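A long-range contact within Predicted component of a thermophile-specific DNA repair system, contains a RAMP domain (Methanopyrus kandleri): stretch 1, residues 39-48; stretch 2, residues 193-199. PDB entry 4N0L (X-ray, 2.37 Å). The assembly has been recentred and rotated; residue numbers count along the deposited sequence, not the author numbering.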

# COMPACT_ATOMS: atom_id res chain seq x y z
N ILE A 39 -1.22 12.56 -12.55
CA ILE A 39 -2.23 13.08 -13.47
C ILE A 39 -2.73 14.45 -13.04
O ILE A 39 -2.48 14.90 -11.92
CB ILE A 39 -3.44 12.12 -13.58
CG1 ILE A 39 -4.12 11.95 -12.22
CG2 ILE A 39 -3.00 10.76 -14.11
CD1 ILE A 39 -5.44 11.21 -12.29
N ARG A 40 -3.44 15.11 -13.95
CA ARG A 40 -4.00 16.43 -13.68
C ARG A 40 -5.29 16.34 -12.88
O ARG A 40 -6.17 15.53 -13.18
CB ARG A 40 -4.26 17.18 -14.99
CG ARG A 40 -4.59 18.65 -14.83
CD ARG A 40 -3.36 19.48 -14.53
NE ARG A 40 -2.56 19.71 -15.72
CZ ARG A 40 -1.63 20.66 -15.82
NH1 ARG A 40 -1.39 21.47 -14.80
NH2 ARG A 40 -0.94 20.80 -16.95
N ASP A 41 -5.40 17.17 -11.85
CA ASP A 41 -6.62 17.24 -11.05
C ASP A 41 -7.58 18.24 -11.67
O ASP A 41 -7.27 19.42 -11.78
CB ASP A 41 -6.30 17.64 -9.61
CG ASP A 41 -7.54 17.78 -8.75
OD1 ASP A 41 -7.43 18.33 -7.63
OD2 ASP A 41 -8.63 17.36 -9.19
N PRO A 42 -8.76 17.76 -12.10
CA PRO A 42 -9.78 18.61 -12.72
C PRO A 42 -10.20 19.77 -11.81
O PRO A 42 -10.46 20.87 -12.30
CB PRO A 42 -10.95 17.65 -12.94
CG PRO A 42 -10.31 16.31 -13.05
CD PRO A 42 -9.15 16.34 -12.10
N VAL A 43 -10.26 19.52 -10.51
CA VAL A 43 -10.71 20.52 -9.55
C VAL A 43 -9.67 21.61 -9.32
O VAL A 43 -9.93 22.79 -9.60
CB VAL A 43 -11.05 19.87 -8.19
CG1 VAL A 43 -11.38 20.93 -7.16
CG2 VAL A 43 -12.21 18.90 -8.35
N SER A 44 -8.51 21.23 -8.80
CA SER A 44 -7.47 22.19 -8.45
C SER A 44 -6.68 22.67 -9.66
O SER A 44 -6.20 23.80 -9.69
CB SER A 44 -6.50 21.58 -7.42
OG SER A 44 -5.83 20.46 -7.96
N GLY A 45 -6.54 21.81 -10.66
CA GLY A 45 -5.79 22.15 -11.86
C GLY A 45 -4.32 21.79 -11.75
O GLY A 45 -3.55 22.02 -12.67
N TYR A 46 -3.94 21.21 -10.62
CA TYR A 46 -2.56 20.82 -10.38
C TYR A 46 -2.39 19.31 -10.46
O TYR A 46 -3.34 18.57 -10.23
CB TYR A 46 -2.10 21.34 -9.01
CG TYR A 46 -1.84 22.82 -8.98
CD1 TYR A 46 -0.72 23.36 -9.60
CD2 TYR A 46 -2.71 23.69 -8.33
CE1 TYR A 46 -0.48 24.72 -9.58
CE2 TYR A 46 -2.47 25.05 -8.30
CZ TYR A 46 -1.36 25.56 -8.93
OH TYR A 46 -1.12 26.92 -8.90
N PRO A 47 -1.18 18.85 -10.80
CA PRO A 47 -0.92 17.41 -10.83
C PRO A 47 -0.99 16.80 -9.44
O PRO A 47 -0.71 17.49 -8.45
CB PRO A 47 0.50 17.32 -11.40
CG PRO A 47 1.13 18.61 -11.00
CD PRO A 47 0.03 19.63 -11.14
N TYR A 48 -1.35 15.53 -9.36
CA TYR A 48 -1.43 14.85 -8.08
C TYR A 48 -1.35 13.34 -8.30
O TYR A 48 -1.41 12.87 -9.43
CB TYR A 48 -2.72 15.22 -7.34
CG TYR A 48 -3.96 14.48 -7.79
CD1 TYR A 48 -4.64 13.65 -6.91
CD2 TYR A 48 -4.45 14.62 -9.08
CE1 TYR A 48 -5.78 12.97 -7.31
CE2 TYR A 48 -5.59 13.94 -9.49
CZ TYR A 48 -6.25 13.12 -8.60
OH TYR A 48 -7.38 12.44 -8.99
N GLU A 193 6.45 26.05 -13.66
CA GLU A 193 5.60 24.95 -14.09
C GLU A 193 5.43 23.91 -12.98
O GLU A 193 6.35 23.69 -12.19
CB GLU A 193 6.18 24.27 -15.34
CG GLU A 193 7.51 23.57 -15.12
CD GLU A 193 7.91 22.69 -16.28
OE1 GLU A 193 7.02 22.26 -17.04
OE2 GLU A 193 9.12 22.41 -16.43
N PRO A 194 4.25 23.28 -12.91
CA PRO A 194 3.09 23.57 -13.76
C PRO A 194 2.29 24.76 -13.24
O PRO A 194 2.51 25.21 -12.12
CB PRO A 194 2.27 22.28 -13.66
CG PRO A 194 2.56 21.79 -12.30
CD PRO A 194 4.02 22.09 -12.07
N THR A 195 1.37 25.27 -14.06
CA THR A 195 0.52 26.39 -13.65
C THR A 195 -0.88 25.88 -13.35
O THR A 195 -1.19 24.71 -13.58
CB THR A 195 0.46 27.48 -14.73
OG1 THR A 195 -0.07 26.94 -15.94
CG2 THR A 195 1.85 28.06 -14.99
N GLU A 196 -1.73 26.76 -12.83
CA GLU A 196 -3.10 26.38 -12.50
C GLU A 196 -3.89 26.14 -13.78
O GLU A 196 -4.20 27.08 -14.52
CB GLU A 196 -3.75 27.47 -11.64
CG GLU A 196 -5.03 27.03 -10.95
CD GLU A 196 -5.47 28.02 -9.89
OE1 GLU A 196 -6.06 29.06 -10.24
OE2 GLU A 196 -5.23 27.75 -8.69
N VAL A 197 -4.22 24.88 -14.03
CA VAL A 197 -4.91 24.49 -15.26
C VAL A 197 -6.14 23.66 -14.90
O VAL A 197 -6.15 22.43 -15.06
CB VAL A 197 -4.00 23.68 -16.21
CG1 VAL A 197 -4.69 23.44 -17.54
CG2 VAL A 197 -2.70 24.43 -16.45
N LYS A 198 -7.18 24.32 -14.39
CA LYS A 198 -8.39 23.62 -13.98
C LYS A 198 -9.23 23.22 -15.18
O LYS A 198 -9.21 23.90 -16.20
CB LYS A 198 -9.21 24.49 -13.02
CG LYS A 198 -8.47 24.93 -11.77
CD LYS A 198 -9.27 25.95 -10.97
CE LYS A 198 -8.53 26.38 -9.72
NZ LYS A 198 -9.24 27.49 -9.00
N HIS A 199 -9.98 22.12 -15.02
CA HIS A 199 -10.90 21.55 -16.01
C HIS A 199 -10.67 21.99 -17.46
O HIS A 199 -11.27 22.96 -17.93
CB HIS A 199 -12.35 21.85 -15.61
CG HIS A 199 -12.50 23.09 -14.78
ND1 HIS A 199 -12.49 23.07 -13.41
CD2 HIS A 199 -12.68 24.39 -15.13
CE1 HIS A 199 -12.65 24.29 -12.94
NE2 HIS A 199 -12.77 25.11 -13.98

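Tyr46, Pro194 and, close behind them, Arg40 and Val197 cover the most surface where the turn of a β-hairpin meets an extended segment about 150 residues further along the chain. Tyr46 leaves its backbone sideways, yet its long, flat side chain brings the ring up to the other stretch. Glu196 CA lies over one ring face, while the carbonyl of Pro194 comes to the ring edge, with Tyr46 CE1 4.0 Å from Pro194 O. An aromatic ring suits this place because its face packs against aliphatic carbon and its weakly positive rim tolerates a carbonyl oxygen.

Pro194, which follows a cis peptide bond, points toward the hairpin. Its compact ring meets a second proline, Pro47 CD lying 3.5 Å from Pro194 CG, an apolar contact between two rigid rings that is buried from solvent.

Arg40 also points toward the second stretch, and its guanidinium does two jobs. Polar in its plane, it donates a hydrogen bond from NH1 to Gly45 O of its own hairpin (3.1 Å); its flat, poorly hydrated face packs against Val197 CG2, 3.6 Å from Arg40 NH1.

Gly45 O also receives a hydrogen bond from Val197 N (3.2 Å), so one carbonyl links the arginine to the opposing backbone. The glycine itself permits this approach: its CA lies 3.6 Å from Lys198 N and 3.2 Å from Val197 O, the latter a CA-H...O contact. A CB here would clash with Lys198 N and Val197 C, and phi/psi of 90/0 would jam it against the preceding carbonyl. At the other end of the turn, Pro42 O accepts a hydrogen bond from His199 N (3.0 Å) and a weak one from His199 ND1 (3.2 Å), although this histidine is poorly ordered.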